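Phytase (Citrobacter braakii, PDB 3ZHC) is a phytase, an enzyme of branch 2 of the histidine phosphatase superfamily, with a central mixed beta-sheet flanked by helices. Local coordinates at residues B[62-65]-B[69-72]; B[159-164]-B[281-286]; B[165-170]-B[217-222]. The protein carries 2 engineered substitutions. All coordinates share one frame; numbering follows the deposited sequence.

Contact 1. Residues B[62-65]-B[69-72]; sequences WDVP and LTPR. With FMT (formic acid), chain R.
Two first torsions bring V64 and T70 together: V64 sets CG2 between its backbone N and carbonyl carbon (CG1 at chi1 -59°), and T70 swings CG2 anti to its carbonyl carbon while OG1 takes the place between N and C (chi1 65°). The methyl groups V64 CG2 and T70 CG2 then meet at 3.7 Å, the side chains crossing at about a right angle. In this member of the histidine phosphatase superfamily T70 is the N-cap of helix 71-90, and the contact folds the preceding loop back against that N-cap and the first helical residue, P71. Threonine suits the position because its two branches divide the work: OG1 caps the backbone N of G73 and also bonds to Q248, while the methyl is left for the apolar side. W62 approaches that same methyl with its benzo ring, whose edge, not its face, is used: CE3 lies 4.1 Å from T70 CG2, which sits near the ring plane. The W62 side chain also touches P44, L244 and M250, so tryptophan joins the loop to helix 231-247 as well. On its other branch, V64 CG1 lies 4.3 Å from P71 CD; proline, lacking a backbone N-H, is well placed in the first turn of a helix, where no earlier carbonyl needs that hydrogen. A formic acid, probably from the crystallisation liquor, rests against the loop. The N-H of D63 gives it two weak hydrogen bonds, the straighter one (163°) to O2 at 3.4 Å from D63 N, and T70 CG2 lies 3.8 Å from formic acid O1.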
loop_
_atom_site.group_PDB
_atom_site.type_symbol
_atom_site.label_atom_id
_atom_site.label_comp_id
_atom_site.label_asym_id
_atom_site.label_seq_id
_atom_site.Cartn_x
_atom_site.Cartn_y
_atom_site.Cartn_z
ATOM N N TRP B 62 9.331 31.057 -0.336
ATOM C CA TRP B 62 9.247 30.842 -1.778
ATOM C C TRP B 62 9.160 32.209 -2.432
ATOM O O TRP B 62 8.377 33.032 -1.982
ATOM C CB TRP B 62 8.013 30.012 -2.086
ATOM C CG TRP B 62 8.063 28.595 -1.562
ATOM C CD1 TRP B 62 8.074 28.190 -0.243
ATOM C CD2 TRP B 62 8.102 27.390 -2.350
ATOM N NE1 TRP B 62 8.121 26.815 -0.171
ATOM C CE2 TRP B 62 8.140 26.296 -1.444
ATOM C CE3 TRP B 62 8.114 27.131 -3.734
ATOM C CZ2 TRP B 62 8.183 24.957 -1.882
ATOM C CZ3 TRP B 62 8.154 25.799 -4.175
ATOM C CH2 TRP B 62 8.189 24.731 -3.251
ATOM N N ASP B 63 9.935 32.473 -3.488
ATOM C CA ASP B 63 9.899 33.891 -4.110
ATOM C C ASP B 63 8.671 34.200 -4.981
ATOM O O ASP B 63 8.311 35.389 -5.120
ATOM C CB ASP B 63 11.245 34.342 -4.793
ATOM C CG ASP B 63 11.984 33.251 -5.394
ATOM O OD1 ASP B 63 11.457 32.684 -6.367
ATOM O OD2 ASP B 63 13.115 32.946 -4.901
ATOM N N VAL B 64 8.020 33.183 -5.545
ATOM C CA VAL B 64 6.758 33.411 -6.260
ATOM C C VAL B 64 5.640 33.524 -5.220
ATOM O O VAL B 64 5.771 32.982 -4.136
ATOM C CB VAL B 64 6.422 32.295 -7.285
ATOM C CG1 VAL B 64 7.539 32.184 -8.328
ATOM C CG2 VAL B 64 6.149 30.944 -6.591
ATOM N N PRO B 65 4.533 34.230 -5.545
ATOM C CA PRO B 65 3.374 34.290 -4.606
ATOM C C PRO B 65 2.826 32.903 -4.224
ATOM O O PRO B 65 3.025 31.943 -4.964
ATOM C CB PRO B 65 2.313 35.069 -5.399
ATOM C CG PRO B 65 3.079 35.820 -6.438
ATOM C CD PRO B 65 4.294 35.028 -6.766
ATOM N N LEU B 69 2.744 28.591 -9.829
ATOM C CA LEU B 69 3.712 27.701 -10.475
ATOM C C LEU B 69 5.052 28.400 -10.498
ATOM O O LEU B 69 5.113 29.584 -10.841
ATOM C CB LEU B 69 3.305 27.391 -11.917
ATOM C CG LEU B 69 4.189 26.434 -12.716
ATOM C CD1 LEU B 69 4.012 25.009 -12.189
ATOM C CD2 LEU B 69 3.889 26.500 -14.214
ATOM N N THR B 70 6.115 27.677 -10.133
ATOM C CA THR B 70 7.472 28.210 -10.191
ATOM C C THR B 70 8.078 27.892 -11.559
ATOM O O THR B 70 7.656 26.932 -12.195
ATOM C CB THR B 70 8.371 27.588 -9.130
ATOM O OG1 THR B 70 8.547 26.177 -9.392
ATOM C CG2 THR B 70 7.787 27.794 -7.737
ATOM N N PRO B 71 9.079 28.693 -12.024
ATOM C CA PRO B 71 9.764 28.388 -13.302
ATOM C C PRO B 71 10.295 26.944 -13.380
ATOM O O PRO B 71 10.269 26.330 -14.438
ATOM C CB PRO B 71 10.905 29.404 -13.316
ATOM C CG PRO B 71 10.318 30.574 -12.633
ATOM C CD PRO B 71 9.558 29.986 -11.481
ATOM N N ARG B 72 10.760 26.432 -12.255
ATOM C CA ARG B 72 11.182 25.047 -12.156
ATOM C C ARG B 72 9.996 24.059 -12.350
ATOM O O ARG B 72 10.168 23.000 -12.967
ATOM C CB ARG B 72 11.858 24.811 -10.840
ATOM C CG ARG B 72 12.170 23.387 -10.597
ATOM C CD ARG B 72 13.385 23.246 -9.880
ATOM N NE ARG B 72 13.576 21.865 -9.425
ATOM C CZ ARG B 72 14.745 21.356 -9.054
ATOM N NH1 ARG B 72 15.872 22.097 -9.081
ATOM N NH2 ARG B 72 14.800 20.085 -8.657
HETATM C C FMT R . 10.701 29.373 -5.196
HETATM O O1 FMT R . 9.981 30.199 -5.773
HETATM O O2 FMT R . 11.558 29.658 -4.346
#

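Contact 2. Residues B[159-164]-B[281-286]; sequences TLQVCN and TPEVAR. Engineered in segment 159-164: C163 (natural residue Lys). Unlike the reference sequence in segment 159-164: Q161 (reference Lys).
V162 of helix 159-169 meets V284 and E283 in the first turn of helix 282-301. From CB the V162 side chain forks at once. CG1, anti to the backbone N (chi1 169°), runs to V284 CG2 at 3.3 Å, shorter than usual for two methyl carbons and a value to be taken with some doubt at this resolution. CG2 takes the other side, beside the backbone N, and comes within 4.0 Å of the carbonyl oxygen E283 O and 4.1 Å of E283 CB. A beta-branched valine suits the spot because its short, stiff fork puts one methyl on each neighbour without a long chain to order. V284 has almost the same first torsion, and the two valine side chains cross at about a right angle. The short helix axes, 9.3 Å apart at closest approach, run at 117° to each other. At the margin the aliphatic parts of two polar residues close the contact: Q161 CG lies 4.4 Å from E283 CG. The glutamate chain bends at chi2 (78°); its CB and CG lie against V162 and Q161, and the carboxylate oxygen OE1 touches A165 CB. T281 is at the N-cap position of helix 282-301, though its side chain makes no capping bond. Its carbonyl O accepts from both V284 N (2.8 Å) and A285 N, while its OG1 bonds back to L277 O in the preceding helix. The engineered C163 faces away from this helix and is disulfide-bonded to C221. V226 of strand 225-227 touches both valines. Two helices distant in sequence are thus packed at a steep angle through valine side chains, in a fold of the histidine phosphatase superfamily.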
loop_
_atom_site.group_PDB
_atom_site.type_symbol
_atom_site.label_atom_id
_atom_site.label_comp_id
_atom_site.label_asym_id
_atom_site.label_seq_id
_atom_site.Cartn_x
_atom_site.Cartn_y
_atom_site.Cartn_z
ATOM N N THR B 159 -25.908 17.711 1.680
ATOM C CA THR B 159 -24.951 17.836 2.809
ATOM C C THR B 159 -24.885 16.660 3.798
ATOM O O THR B 159 -23.775 16.175 4.093
ATOM C CB THR B 159 -25.178 19.153 3.613
ATOM O OG1 THR B 159 -26.497 19.149 4.178
ATOM C CG2 THR B 159 -25.008 20.351 2.725
ATOM N N LEU B 160 -26.043 16.210 4.306
ATOM C CA LEU B 160 -26.064 15.060 5.256
ATOM C C LEU B 160 -25.610 13.763 4.579
ATOM O O LEU B 160 -24.815 13.027 5.138
ATOM C CB LEU B 160 -27.446 14.877 5.936
ATOM C CG LEU B 160 -27.690 15.735 7.184
ATOM C CD1 LEU B 160 -29.176 15.741 7.589
ATOM C CD2 LEU B 160 -26.794 15.268 8.368
ATOM N N GLN B 161 -26.121 13.508 3.376
ATOM C CA GLN B 161 -25.728 12.315 2.587
ATOM C C GLN B 161 -24.203 12.287 2.326
ATOM O O GLN B 161 -23.545 11.267 2.542
ATOM C CB GLN B 161 -26.519 12.279 1.276
ATOM C CG GLN B 161 -26.208 11.125 0.309
ATOM C CD GLN B 161 -27.219 11.057 -0.836
ATOM O OE1 GLN B 161 -28.395 10.717 -0.625
ATOM N NE2 GLN B 161 -26.771 11.368 -2.041
ATOM N N VAL B 162 -23.668 13.420 1.881
ATOM C CA VAL B 162 -22.226 13.560 1.579
ATOM C C VAL B 162 -21.334 13.424 2.838
ATOM O O VAL B 162 -20.368 12.655 2.810
ATOM C CB VAL B 162 -21.948 14.886 0.807
ATOM C CG1 VAL B 162 -20.492 15.188 0.713
ATOM C CG2 VAL B 162 -22.578 14.804 -0.607
ATOM N N CYS B 163 -21.664 14.157 3.925
ATOM C CA CYS B 163 -20.873 14.064 5.206
ATOM C C CYS B 163 -20.885 12.670 5.750
ATOM O O CYS B 163 -19.838 12.127 6.062
ATOM C CB CYS B 163 -21.343 15.070 6.317
ATOM S SG CYS B 163 -20.162 16.468 6.699
ATOM N N ASN B 164 -22.086 12.092 5.857
ATOM C CA ASN B 164 -22.235 10.721 6.348
ATOM C C ASN B 164 -21.503 9.687 5.479
ATOM O O ASN B 164 -20.926 8.760 6.009
ATOM C CB ASN B 164 -23.707 10.355 6.495
ATOM C CG ASN B 164 -24.378 11.062 7.669
ATOM O OD1 ASN B 164 -23.883 11.026 8.789
ATOM N ND2 ASN B 164 -25.504 11.685 7.418
ATOM N N THR B 281 -14.389 10.126 -2.376
ATOM C CA THR B 281 -15.673 9.621 -1.888
ATOM C C THR B 281 -16.713 9.846 -2.987
ATOM O O THR B 281 -16.995 10.988 -3.313
ATOM C CB THR B 281 -16.090 10.318 -0.580
ATOM O OG1 THR B 281 -15.100 10.062 0.416
ATOM C CG2 THR B 281 -17.485 9.818 -0.077
ATOM N N PRO B 282 -17.275 8.740 -3.577
ATOM C CA PRO B 282 -18.183 8.833 -4.758
ATOM C C PRO B 282 -19.235 9.921 -4.700
ATOM O O PRO B 282 -19.462 10.577 -5.692
ATOM C CB PRO B 282 -18.846 7.450 -4.786
ATOM C CG PRO B 282 -17.794 6.553 -4.286
ATOM C CD PRO B 282 -17.089 7.321 -3.182
ATOM N N GLU B 283 -19.858 10.112 -3.533
ATOM C CA GLU B 283 -20.915 11.127 -3.366
ATOM C C GLU B 283 -20.411 12.555 -3.649
ATOM O O GLU B 283 -21.201 13.404 -4.053
ATOM C CB GLU B 283 -21.576 11.051 -1.982
ATOM C CG GLU B 283 -22.541 9.857 -1.803
ATOM C CD GLU B 283 -21.863 8.511 -1.542
ATOM O OE1 GLU B 283 -20.614 8.422 -1.471
ATOM O OE2 GLU B 283 -22.606 7.534 -1.404
ATOM N N VAL B 284 -19.097 12.794 -3.430
ATOM C CA VAL B 284 -18.434 14.056 -3.796
ATOM C C VAL B 284 -17.848 13.979 -5.228
ATOM O O VAL B 284 -18.128 14.855 -6.048
ATOM C CB VAL B 284 -17.337 14.438 -2.774
ATOM C CG1 VAL B 284 -16.442 15.599 -3.295
ATOM C CG2 VAL B 284 -17.977 14.815 -1.451
ATOM N N ALA B 285 -17.052 12.931 -5.502
ATOM C CA ALA B 285 -16.335 12.758 -6.817
ATOM C C ALA B 285 -17.231 12.779 -8.042
ATOM O O ALA B 285 -16.862 13.358 -9.053
ATOM C CB ALA B 285 -15.501 11.474 -6.825
ATOM N N ARG B 286 -18.403 12.140 -7.942
ATOM C CA ARG B 286 -19.373 12.064 -9.058
ATOM C C ARG B 286 -19.808 13.430 -9.521
ATOM O O ARG B 286 -19.764 13.723 -10.705
ATOM C CB ARG B 286 -20.617 11.246 -8.670
ATOM C CG ARG B 286 -20.424 9.757 -8.643
ATOM C CD ARG B 286 -21.760 9.021 -8.279
ATOM N NE ARG B 286 -22.801 9.242 -9.306
ATOM C CZ ARG B 286 -24.046 9.744 -9.126
ATOM N NH1 ARG B 286 -24.521 10.099 -7.925
ATOM N NH2 ARG B 286 -24.843 9.874 -10.196
#

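Contact 3. Residues B[165-170]-B[217-222]; sequences AILERA and SELKCT. Engineered in segment 217-222: C221 (natural residue Val). Unlike the reference sequence in segment 217-222: L219 (reference Phe). With FMT (formic acid), chain N.
Apolar side-chain packing joins the last turn of helix 159-169 to the loop that leads into strand 220-222, an edge of the small two-stranded antiparallel sheet 220-222/225-227 in this histidine phosphatase superfamily protein, with L219 laid against I166 and L167. No hydrogen bond crosses between the segments; the contact rests on the two methyl ends of L219. CD2 meets I166 CG2 at 3.7 Å, while CD1 reaches L167 CB at 4.0 Å. The fork of the leucine thus straddles two consecutive helix residues, its chain crossing both side chains obliquely. The first torsion of I166 (chi1 -60°) explains its part: CG2 stands anti to the backbone N and faces the leucine, and CG1 goes beside the N. Branching at CB gives isoleucine two arms; the side chain also touches V226 and L277. L219, which differs from the reference sequence, brings its CD1 within 3.7 Å of the backbone N of L167. The engineered C221, two residues on, also points toward the helix and forms a disulfide with C163 one turn earlier in it, so a covalent link runs beside the apolar one. At the far end, S217 N donates to O2 of a formic acid, probably from the crystallisation liquor, at 3.1 Å. S217 OG bonds to W232 N. Around the contact, I174 of helix 174-180 and L228 also touch L219, strand 225-227 pairs with strand 220-222 through K220 and S227, and helix 260-280 holds the end of helix 159-169 by the salt bridge between R169 and D276.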
loop_
_atom_site.group_PDB
_atom_site.type_symbol
_atom_site.label_atom_id
_atom_site.label_comp_id
_atom_site.label_asym_id
_atom_site.label_seq_id
_atom_site.Cartn_x
_atom_site.Cartn_y
_atom_site.Cartn_z
ATOM N N ALA B 165 -21.533 9.873 4.153
ATOM C CA ALA B 165 -20.829 8.986 3.213
ATOM C C ALA B 165 -19.306 9.033 3.438
ATOM O O ALA B 165 -18.639 7.990 3.469
ATOM C CB ALA B 165 -21.171 9.345 1.775
ATOM N N ILE B 166 -18.773 10.239 3.604
ATOM C CA ILE B 166 -17.340 10.422 3.920
ATOM C C ILE B 166 -17.056 9.848 5.309
ATOM O O ILE B 166 -16.045 9.186 5.505
ATOM C CB ILE B 166 -16.905 11.895 3.879
ATOM C CG1 ILE B 166 -17.125 12.507 2.499
ATOM C CG2 ILE B 166 -15.392 12.041 4.276
ATOM C CD1 ILE B 166 -17.227 14.006 2.536
ATOM N N LEU B 167 -17.969 10.102 6.261
ATOM C CA LEU B 167 -17.821 9.605 7.643
ATOM C C LEU B 167 -17.691 8.071 7.680
ATOM O O LEU B 167 -16.802 7.541 8.354
ATOM C CB LEU B 167 -19.005 10.035 8.541
ATOM C CG LEU B 167 -18.722 10.451 9.999
ATOM C CD1 LEU B 167 -19.974 10.193 10.885
ATOM C CD2 LEU B 167 -17.509 9.769 10.593
ATOM N N GLU B 168 -18.583 7.370 6.939
ATOM C CA GLU B 168 -18.568 5.877 6.891
ATOM C C GLU B 168 -17.352 5.326 6.156
ATOM O O GLU B 168 -16.919 4.194 6.436
ATOM C CB GLU B 168 -19.887 5.305 6.305
ATOM C CG GLU B 168 -21.159 5.580 7.201
ATOM C CD GLU B 168 -20.997 5.093 8.660
ATOM O OE1 GLU B 168 -20.533 3.950 8.859
ATOM O OE2 GLU B 168 -21.334 5.867 9.603
ATOM N N ARG B 169 -16.791 6.103 5.221
ATOM C CA ARG B 169 -15.498 5.719 4.596
ATOM C C ARG B 169 -14.349 5.837 5.598
ATOM O O ARG B 169 -13.345 5.145 5.460
ATOM C CB ARG B 169 -15.193 6.534 3.362
ATOM C CG ARG B 169 -16.024 6.136 2.156
ATOM C CD ARG B 169 -15.404 6.641 0.938
ATOM N NE ARG B 169 -14.192 5.868 0.610
ATOM C CZ ARG B 169 -13.131 6.324 -0.073
ATOM N NH1 ARG B 169 -13.067 7.592 -0.527
ATOM N NH2 ARG B 169 -12.115 5.508 -0.295
ATOM N N ALA B 170 -14.512 6.721 6.596
ATOM C CA ALA B 170 -13.560 6.873 7.699
ATOM C C ALA B 170 -13.830 5.892 8.888
ATOM O O ALA B 170 -13.198 6.021 9.946
ATOM C CB ALA B 170 -13.558 8.318 8.193
ATOM N N SER B 217 -10.101 16.713 14.690
ATOM C CA SER B 217 -10.685 16.872 13.362
ATOM C C SER B 217 -12.125 16.404 13.309
ATOM O O SER B 217 -12.481 15.382 13.890
ATOM C CB SER B 217 -9.865 16.104 12.331
ATOM O OG SER B 217 -8.525 16.567 12.287
ATOM N N GLU B 218 -12.943 17.163 12.602
ATOM C CA GLU B 218 -14.331 16.834 12.417
ATOM C C GLU B 218 -14.789 17.354 11.043
ATOM O O GLU B 218 -14.391 18.444 10.626
ATOM C CB GLU B 218 -15.158 17.435 13.549
ATOM C CG GLU B 218 -16.553 16.870 13.634
ATOM C CD GLU B 218 -17.329 17.383 14.838
ATOM O OE1 GLU B 218 -16.818 17.251 15.984
ATOM O OE2 GLU B 218 -18.455 17.930 14.632
ATOM N N LEU B 219 -15.615 16.571 10.357
ATOM C CA LEU B 219 -16.111 16.935 9.021
ATOM C C LEU B 219 -17.015 18.166 9.054
ATOM O O LEU B 219 -17.786 18.345 9.988
ATOM C CB LEU B 219 -16.869 15.763 8.377
ATOM C CG LEU B 219 -16.016 14.574 7.928
ATOM C CD1 LEU B 219 -16.853 13.304 7.783
ATOM C CD2 LEU B 219 -15.270 14.898 6.614
ATOM N N LYS B 220 -16.881 19.005 8.025
ATOM C CA LYS B 220 -17.750 20.152 7.790
ATOM C C LYS B 220 -18.198 20.061 6.348
ATOM O O LYS B 220 -17.376 20.088 5.444
ATOM C CB LYS B 220 -17.037 21.489 8.037
ATOM C CG LYS B 220 -17.940 22.717 7.778
ATOM C CD LYS B 220 -17.229 24.043 7.966
ATOM C CE LYS B 220 -18.194 25.178 7.650
ATOM N NZ LYS B 220 -17.659 26.463 8.050
ATOM N N CYS B 221 -19.502 19.947 6.137
ATOM C CA CYS B 221 -20.073 19.855 4.794
ATOM C C CYS B 221 -21.119 20.922 4.625
ATOM O O CYS B 221 -21.996 21.068 5.467
ATOM C CB CYS B 221 -20.679 18.477 4.561
ATOM S SG CYS B 221 -19.538 17.128 4.898
ATOM N N THR B 222 -21.006 21.666 3.530
ATOM C CA THR B 222 -21.961 22.682 3.135
ATOM C C THR B 222 -22.433 22.303 1.705
ATOM O O THR B 222 -21.870 21.372 1.104
ATOM C CB THR B 222 -21.328 24.081 3.205
ATOM O OG1 THR B 222 -20.195 24.138 2.337
ATOM C CG2 THR B 222 -20.879 24.402 4.637
HETATM C C FMT N . -9.538 13.070 15.493
HETATM O O1 FMT N . -8.397 13.270 15.091
HETATM O O2 FMT N . -10.164 13.936 16.090
#

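In the fold
Along the chain contact 1 closes first, before either of the others opens; contact 3 is nested within the loop that contact 2 closes. Contacts 2 and 3 share helix 159-169, and their centres are about 9 Å apart. The engineered disulfide C163-C221 joins them directly, and E283 of contact 2 also packs on A165 of contact 3. Contact 1 stands alone at the start of helix 71-90, its centre about 34 Å from that of contact 2 and on the opposite side of the chain's centre. Contacts 2 and 3 thus tie one helix both to helix 282-301 and to the small two-stranded sheet, while contact 1 holds a loop against the start of helix 71-90 far away.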